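Local coordinates for protein phosphoglycerate kinase (Coxiella burnetii, PDB 4NG4) that catalyses the reversible transfer of phosphate between ATP and 3-phosphoglycerate, a step of glycolysis, acting as a monomer, at residues A198-G201 against T207-H210; A229-K234 against D251-F256. All blocks are in the same frame, centred on the assembly; numbering follows the deposited sequence.

Contact 1 (A198-G201 against T207-H210). With ADP (adenosine-5'-diphosphate), chain E.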
ATOM      1  N   ALA A 198       4.518 -12.335   9.711  1.00 24.54           N
ATOM      2  CA  ALA A 198       3.522 -11.530   9.024  1.00 23.72           C
ATOM      3  C   ALA A 198       2.295 -11.427   9.899  1.00 22.86           C
ATOM      4  O   ALA A 198       1.669 -12.440  10.196  1.00 23.25           O
ATOM      5  CB  ALA A 198       3.169 -12.167   7.698  1.00 23.56           C
ATOM      6  N   VAL A 199       1.958 -10.212  10.315  1.00 22.82           N
ATOM      7  CA  VAL A 199       0.720  -9.925  11.057  1.00 22.02           C
ATOM      8  C   VAL A 199      -0.337  -9.402  10.092  1.00 21.77           C
ATOM      9  O   VAL A 199      -0.077  -8.477   9.331  1.00 22.20           O
ATOM     10  CB  VAL A 199       0.972  -8.852  12.132  1.00 22.66           C
ATOM     11  CG1 VAL A 199      -0.254  -8.622  12.980  1.00 20.73           C
ATOM     12  CG2 VAL A 199       2.177  -9.248  12.984  1.00 23.75           C
ATOM     13  N   VAL A 200      -1.525  -9.989  10.118  1.00 21.30           N
ATOM     14  CA  VAL A 200      -2.576  -9.640   9.155  1.00 21.20           C
ATOM     15  C   VAL A 200      -3.905  -9.485   9.896  1.00 20.95           C
ATOM     16  O   VAL A 200      -4.434 -10.456  10.444  1.00 20.62           O
ATOM     17  CB  VAL A 200      -2.692 -10.719   8.053  1.00 21.29           C
ATOM     18  CG1 VAL A 200      -3.978 -10.532   7.211  1.00 20.87           C
ATOM     19  CG2 VAL A 200      -1.434 -10.714   7.193  1.00 20.94           C
ATOM     20  N   GLY A 201      -4.416  -8.255   9.926  1.00 21.27           N
ATOM     21  CA  GLY A 201      -5.625  -7.921  10.661  1.00 21.10           C
ATOM     22  C   GLY A 201      -6.625  -7.186   9.792  1.00 21.64           C
ATOM     23  O   GLY A 201      -6.304  -6.718   8.702  1.00 22.33           O
ATOM     24  N   THR A 207     -11.328 -10.370   2.234  1.00 24.50           N
ATOM     25  CA  THR A 207     -10.578  -9.331   1.547  1.00 25.42           C
ATOM     26  C   THR A 207      -9.086  -9.547   1.678  1.00 24.81           C
ATOM     27  O   THR A 207      -8.315  -8.821   1.049  1.00 25.47           O
ATOM     28  CB  THR A 207     -10.880  -7.970   2.139  1.00 25.25           C
ATOM     29  OG1 THR A 207     -10.735  -8.058   3.548  1.00 25.76           O
ATOM     30  CG2 THR A 207     -12.294  -7.545   1.831  1.00 26.60           C
ATOM     31  N   LYS A 208      -8.674 -10.532   2.481  1.00 23.70           N
ATOM     32  CA  LYS A 208      -7.251 -10.755   2.744  1.00 23.38           C
ATOM     33  C   LYS A 208      -6.759 -12.203   2.611  1.00 23.24           C
ATOM     34  O   LYS A 208      -5.605 -12.516   2.948  1.00 22.72           O
ATOM     35  CB  LYS A 208      -6.908 -10.162   4.120  1.00 22.64           C
ATOM     36  CG  LYS A 208      -7.149  -8.657   4.136  1.00 23.15           C
ATOM     37  CD  LYS A 208      -6.302  -7.901   5.127  1.00 23.17           C
ATOM     38  CE  LYS A 208      -6.333  -6.409   4.768  1.00 23.72           C
ATOM     39  NZ  LYS A 208      -5.706  -5.534   5.786  1.00 24.58           N
ATOM     40  N   ILE A 209      -7.615 -13.068   2.074  1.00 23.70           N
ATOM     41  CA  ILE A 209      -7.326 -14.477   1.945  1.00 23.86           C
ATOM     42  C   ILE A 209      -6.219 -14.729   0.931  1.00 25.26           C
ATOM     43  O   ILE A 209      -5.418 -15.653   1.087  1.00 25.69           O
ATOM     44  CB  ILE A 209      -8.586 -15.246   1.526  1.00 24.60           C
ATOM     45  CG1 ILE A 209      -8.414 -16.755   1.781  1.00 25.14           C
ATOM     46  CG2 ILE A 209      -8.935 -14.967   0.059  1.00 25.84           C
ATOM     47  CD1 ILE A 209      -8.274 -17.108   3.231  1.00 22.79           C
ATOM     48  N   HIS A 210      -6.175 -13.924  -0.116  1.00 26.34           N
ATOM     49  CA  HIS A 210      -5.192 -14.147  -1.170  1.00 28.39           C
ATOM     50  C   HIS A 210      -3.823 -13.692  -0.659  1.00 27.60           C
ATOM     51  O   HIS A 210      -2.802 -14.224  -1.056  1.00 29.05           O
ATOM     52  CB  HIS A 210      -5.619 -13.439  -2.471  1.00 29.96           C
ATOM     53  CG  HIS A 210      -4.752 -13.745  -3.650  1.00 32.95           C
ATOM     54  ND1 HIS A 210      -4.759 -12.966  -4.787  1.00 36.15           N
ATOM     55  CD2 HIS A 210      -3.848 -14.730  -3.876  1.00 35.59           C
ATOM     56  CE1 HIS A 210      -3.910 -13.463  -5.672  1.00 37.16           C
ATOM     57  NE2 HIS A 210      -3.338 -14.530  -5.141  1.00 37.68           N
TER
HETATM   58  PB  ADP E 402      -5.996  -1.831   7.103  1.00 64.95           P
HETATM   59  O1B ADP E 402      -5.089  -1.231   8.149  1.00 64.55           O
HETATM   60  O2B ADP E 402      -6.869  -0.806   6.407  1.00 64.53           O
HETATM   61  O3B ADP E 402      -5.313  -2.808   6.177  1.00 64.85           O
HETATM   62  PA  ADP E 402      -8.306  -3.504   7.418  1.00 66.55           P
HETATM   63  O1A ADP E 402      -8.875  -2.716   6.263  1.00 67.34           O
HETATM   64  O2A ADP E 402      -7.970  -4.952   7.180  1.00 67.07           O
HETATM   65  O3A ADP E 402      -6.980  -2.767   7.987  1.00 65.49           O
HETATM   66  O5' ADP E 402      -9.395  -3.393   8.615  1.00 66.67           O
HETATM   67  C5' ADP E 402      -9.130  -2.705   9.844  1.00 66.13           C
HETATM   68  C4' ADP E 402     -10.410  -2.114  10.418  1.00 66.00           C
HETATM   69  O4' ADP E 402     -11.236  -3.170  10.923  1.00 66.11           O
HETATM   70  C3' ADP E 402     -10.129  -1.141  11.565  1.00 65.94           C
HETATM   71  O3' ADP E 402     -10.645   0.165  11.267  1.00 65.17           O
HETATM   72  C2' ADP E 402     -10.775  -1.768  12.795  1.00 65.91           C
HETATM   73  O2' ADP E 402     -11.526  -0.833  13.574  1.00 65.35           O
HETATM   74  C1' ADP E 402     -11.673  -2.885  12.261  1.00 66.02           C
HETATM   75  N9  ADP E 402     -11.633  -4.092  13.150  1.00 65.91           N
HETATM   76  C8  ADP E 402     -10.545  -4.838  13.459  1.00 65.24           C
HETATM   77  N7  ADP E 402     -10.886  -5.846  14.304  1.00 65.17           N
HETATM   78  C5  ADP E 402     -12.210  -5.764  14.548  1.00 64.82           C
HETATM   79  C6  ADP E 402     -13.210  -6.515  15.346  1.00 64.00           C
HETATM   80  N6  ADP E 402     -12.865  -7.598  16.086  1.00 63.31           N
HETATM   81  N1  ADP E 402     -14.496  -6.078  15.305  1.00 64.63           N
HETATM   82  C2  ADP E 402     -14.892  -5.002  14.585  1.00 64.66           C
HETATM   83  N3  ADP E 402     -14.033  -4.277  13.844  1.00 65.14           N
HETATM   84  C4  ADP E 402     -12.704  -4.600  13.785  1.00 65.54           C

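Contact 2 (A229-K234 against D251-F256)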
ATOM      1  N   ALA A 229      -9.220 -12.990  12.770  1.00 19.36           N
ATOM      2  CA  ALA A 229      -8.961 -13.911  13.877  1.00 19.20           C
ATOM      3  C   ALA A 229     -10.263 -14.482  14.408  1.00 18.96           C
ATOM      4  O   ALA A 229     -10.360 -15.677  14.680  1.00 19.25           O
ATOM      5  CB  ALA A 229      -8.174 -13.217  14.991  1.00 18.95           C
ATOM      6  N   ASN A 230     -11.267 -13.631  14.544  1.00 18.58           N
ATOM      7  CA  ASN A 230     -12.576 -14.098  14.993  1.00 18.94           C
ATOM      8  C   ASN A 230     -13.156 -15.194  14.065  1.00 18.48           C
ATOM      9  O   ASN A 230     -13.750 -16.161  14.529  1.00 17.64           O
ATOM     10  CB  ASN A 230     -13.572 -12.924  15.143  1.00 19.29           C
ATOM     11  CG  ASN A 230     -13.121 -11.869  16.167  1.00 19.62           C
ATOM     12  OD1 ASN A 230     -13.495 -10.687  16.078  1.00 21.17           O
ATOM     13  ND2 ASN A 230     -12.326 -12.284  17.130  1.00 18.37           N
ATOM     14  N   THR A 231     -12.961 -15.044  12.762  1.00 18.53           N
ATOM     15  CA  THR A 231     -13.368 -16.089  11.818  1.00 19.41           C
ATOM     16  C   THR A 231     -12.592 -17.382  12.061  1.00 19.13           C
ATOM     17  O   THR A 231     -13.170 -18.458  12.044  1.00 19.43           O
ATOM     18  CB  THR A 231     -13.189 -15.666  10.317  1.00 19.69           C
ATOM     19  OG1 THR A 231     -13.908 -14.452  10.051  1.00 20.77           O
ATOM     20  CG2 THR A 231     -13.710 -16.742   9.390  1.00 20.53           C
ATOM     21  N   PHE A 232     -11.289 -17.275  12.289  1.00 18.73           N
ATOM     22  CA  PHE A 232     -10.453 -18.461  12.474  1.00 19.31           C
ATOM     23  C   PHE A 232     -10.797 -19.217  13.759  1.00 19.85           C
ATOM     24  O   PHE A 232     -10.926 -20.452  13.759  1.00 20.40           O
ATOM     25  CB  PHE A 232      -8.967 -18.093  12.451  1.00 19.30           C
ATOM     26  CG  PHE A 232      -8.375 -18.030  11.067  1.00 18.43           C
ATOM     27  CD1 PHE A 232      -7.850 -19.162  10.484  1.00 19.34           C
ATOM     28  CD2 PHE A 232      -8.331 -16.847  10.378  1.00 17.34           C
ATOM     29  CE1 PHE A 232      -7.298 -19.122   9.225  1.00 20.23           C
ATOM     30  CE2 PHE A 232      -7.794 -16.787   9.129  1.00 18.31           C
ATOM     31  CZ  PHE A 232      -7.271 -17.936   8.541  1.00 20.22           C
ATOM     32  N   LEU A 233     -10.948 -18.463  14.842  1.00 19.52           N
ATOM     33  CA  LEU A 233     -11.381 -19.009  16.112  1.00 20.05           C
ATOM     34  C   LEU A 233     -12.721 -19.774  16.007  1.00 20.78           C
ATOM     35  O   LEU A 233     -12.963 -20.737  16.742  1.00 21.79           O
ATOM     36  CB  LEU A 233     -11.509 -17.871  17.129  1.00 20.31           C
ATOM     37  CG  LEU A 233     -10.273 -17.135  17.689  1.00 19.64           C
ATOM     38  CD1 LEU A 233     -10.692 -16.070  18.707  1.00 18.68           C
ATOM     39  CD2 LEU A 233      -9.307 -18.100  18.346  1.00 18.77           C
ATOM     40  N   LYS A 234     -13.599 -19.343  15.108  1.00 20.48           N
ATOM     41  CA  LYS A 234     -14.904 -19.976  14.952  1.00 21.19           C
ATOM     42  C   LYS A 234     -14.817 -21.205  14.024  1.00 22.01           C
ATOM     43  O   LYS A 234     -15.542 -22.201  14.219  1.00 22.75           O
ATOM     44  CB  LYS A 234     -15.910 -18.947  14.428  1.00 21.02           C
ATOM     45  CG  LYS A 234     -17.326 -19.463  14.208  1.00 22.00           C
ATOM     46  CD  LYS A 234     -18.292 -18.351  14.443  1.00 22.82           C
ATOM     47  CE  LYS A 234     -19.610 -18.549  13.758  1.00 24.41           C
ATOM     48  NZ  LYS A 234     -20.393 -17.274  13.999  1.00 24.31           N
ATOM     49  N   ASP A 251     -15.045 -22.537   6.177  1.00 26.40           N
ATOM     50  CA  ASP A 251     -14.364 -23.621   5.477  1.00 27.82           C
ATOM     51  C   ASP A 251     -13.012 -23.171   4.917  1.00 27.17           C
ATOM     52  O   ASP A 251     -12.042 -23.936   4.935  1.00 27.51           O
ATOM     53  CB  ASP A 251     -15.222 -24.165   4.327  1.00 29.91           C
ATOM     54  CG  ASP A 251     -16.456 -24.890   4.808  1.00 30.78           C
ATOM     55  OD1 ASP A 251     -16.576 -25.127   6.024  1.00 31.22           O
ATOM     56  OD2 ASP A 251     -17.300 -25.232   3.956  1.00 32.19           O
ATOM     57  N   ALA A 252     -12.963 -21.943   4.407  1.00 26.44           N
ATOM     58  CA  ALA A 252     -11.722 -21.391   3.863  1.00 26.19           C
ATOM     59  C   ALA A 252     -10.698 -21.239   4.976  1.00 24.98           C
ATOM     60  O   ALA A 252      -9.550 -21.660   4.841  1.00 25.13           O
ATOM     61  CB  ALA A 252     -11.972 -20.055   3.196  1.00 25.31           C
ATOM     62  N   ALA A 253     -11.138 -20.652   6.084  1.00 23.90           N
ATOM     63  CA  ALA A 253     -10.279 -20.423   7.241  1.00 22.91           C
ATOM     64  C   ALA A 253      -9.772 -21.740   7.827  1.00 23.74           C
ATOM     65  O   ALA A 253      -8.621 -21.844   8.248  1.00 23.74           O
ATOM     66  CB  ALA A 253     -11.022 -19.622   8.295  1.00 21.70           C
ATOM     67  N   GLN A 254     -10.631 -22.752   7.830  1.00 24.86           N
ATOM     68  CA  GLN A 254     -10.287 -24.053   8.394  1.00 25.88           C
ATOM     69  C   GLN A 254      -9.245 -24.729   7.544  1.00 26.93           C
ATOM     70  O   GLN A 254      -8.274 -25.268   8.057  1.00 27.86           O
ATOM     71  CB  GLN A 254     -11.527 -24.948   8.502  1.00 27.11           C
ATOM     72  CG  GLN A 254     -11.359 -26.132   9.469  1.00 28.33           C
ATOM     73  CD  GLN A 254     -12.248 -27.313   9.147  1.00 30.74           C
ATOM     74  OE1 GLN A 254     -13.070 -27.280   8.224  1.00 31.80           O
ATOM     75  NE2 GLN A 254     -12.073 -28.381   9.902  1.00 33.35           N
ATOM     76  N   GLN A 255      -9.450 -24.692   6.239  1.00 27.70           N
ATOM     77  CA  GLN A 255      -8.504 -25.290   5.311  1.00 28.98           C
ATOM     78  C   GLN A 255      -7.178 -24.549   5.307  1.00 27.98           C
ATOM     79  O   GLN A 255      -6.129 -25.152   5.118  1.00 28.99           O
ATOM     80  CB  GLN A 255      -9.082 -25.281   3.910  1.00 30.17           C
ATOM     81  CG  GLN A 255      -8.302 -26.105   2.921  1.00 32.86           C
ATOM     82  CD  GLN A 255      -8.625 -25.710   1.515  1.00 34.67           C
ATOM     83  OE1 GLN A 255      -8.145 -24.684   1.011  1.00 33.86           O
ATOM     84  NE2 GLN A 255      -9.461 -26.510   0.864  1.00 37.95           N
ATOM     85  N   PHE A 256      -7.221 -23.239   5.491  1.00 26.21           N
ATOM     86  CA  PHE A 256      -5.986 -22.468   5.574  1.00 25.59           C
ATOM     87  C   PHE A 256      -5.204 -22.835   6.840  1.00 25.30           C
ATOM     88  O   PHE A 256      -3.978 -22.955   6.809  1.00 25.55           O
ATOM     89  CB  PHE A 256      -6.266 -20.970   5.541  1.00 24.24           C
ATOM     90  CG  PHE A 256      -5.029 -20.143   5.594  1.00 23.89           C
ATOM     91  CD1 PHE A 256      -4.441 -19.834   6.804  1.00 23.90           C
ATOM     92  CD2 PHE A 256      -4.420 -19.722   4.436  1.00 24.58           C
ATOM     93  CE1 PHE A 256      -3.281 -19.087   6.855  1.00 23.83           C
ATOM     94  CE2 PHE A 256      -3.262 -18.996   4.479  1.00 25.21           C
ATOM     95  CZ  PHE A 256      -2.687 -18.676   5.693  1.00 24.50           C
TER

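Contact 1 (A198-G201 against T207-H210)
In the ADP pocket of this kinase, K208 reaches past V200 to G201, bringing its amine to the diphosphate. K208 NZ donates to the backbone oxygen G201 O at 3.2 Å; the C=O···N angle of 175° puts the amine almost straight ahead of the carbonyl. The same nitrogen binds the alpha phosphate through ADP O2A at 2.7 Å and the beta phosphate through ADP O3B at 2.8 Å. N323 OD1, from outside the two segments, is its fourth hydrogen-bond partner; with three N-H groups and four acceptors in range, one N-H is probably shared. The positive charge probably offsets part of the diphosphate's negative charge. Chi1 of -62° sets CG opposite the carbonyl carbon, and the chain then runs extended to the phosphates. Midway, K208 CD lies 4.1 Å from V200 CG1, the two side chains running past each other in opposite directions; L212 and L215 of helix 209-216 also pack on V200. K208 is the N-cap residue of that helix, following the loop that leaves strand 196-202. Strand, connecting loop and helix form the start of a right-handed beta-alpha-beta crossover, characteristic of the nucleotide-binding domain of phosphoglycerate kinases.

Contact 2 (A229-K234 against D251-F256)
The short helical segments holding F232 and A253 cross almost at right angles, 79° between their N-to-C directions, with their axes 8.6 Å apart at closest approach and the CA atoms of F232 and A253 separated by 5.6 Å. No hydrogen bond joins them; the side-chain contacts are between carbon atoms, and F232 CE1 also lies by the backbone oxygen of A253. A253 CB makes a CH-pi contact, sitting over the centre of the F232 ring, 3.9 Å from the ring centroid. A253 aims its methyl at the other helix, whereas F232 CB points to one side and it is the ring that swings in to present one face to that methyl. T231 adds to the contact through its methyl branch, T231 CG2 lying 4.1 Å from A253 CB. Its hydroxyl is engaged separately, with G227 O in its own helix and with E246 N.

Helix 227-235 follows directly on strand 221-226, an outermost strand of the parallel sheet in the nucleotide-binding domain, and helix 250-263 is the next helix along the chain. F232 also touches V224 of that strand, so its ring links sheet and helix pair.

F256, three residues and so about one helical turn after A253, extends the contact. With CG anti to the backbone N (chi1 -179°), its ring meets that of F232 at a slant, F256 CD1 approaching F232 CE1 to 3.8 Å. The ring centroids are 5.9 Å apart and the planes inclined at 73°. Beyond F232, the F256 ring packs against L222 of strand 221-226 and against L212 and L216 of helix 209-216.

Both segments of contact 1 precede those of contact 2 in the sequence, and the two lie side by side in the nucleotide-binding domain, with centres about 12 Å apart and nearest atoms about 5 Å apart, without touching. The link between them is indirect. Strand 196-202 of contact 1 pairs with strand 221-226, which leads straight into helix 227-235 of contact 2. Helix 209-216 is a second bridge, because L212 packs against both V200 and F256. Contact 1 grips the ADP phosphates, whereas contact 2 joins two helices beside the sheet; N230, on the first of these helices, also touches ADP, so the nucleotide meets a residue from each contact's segments.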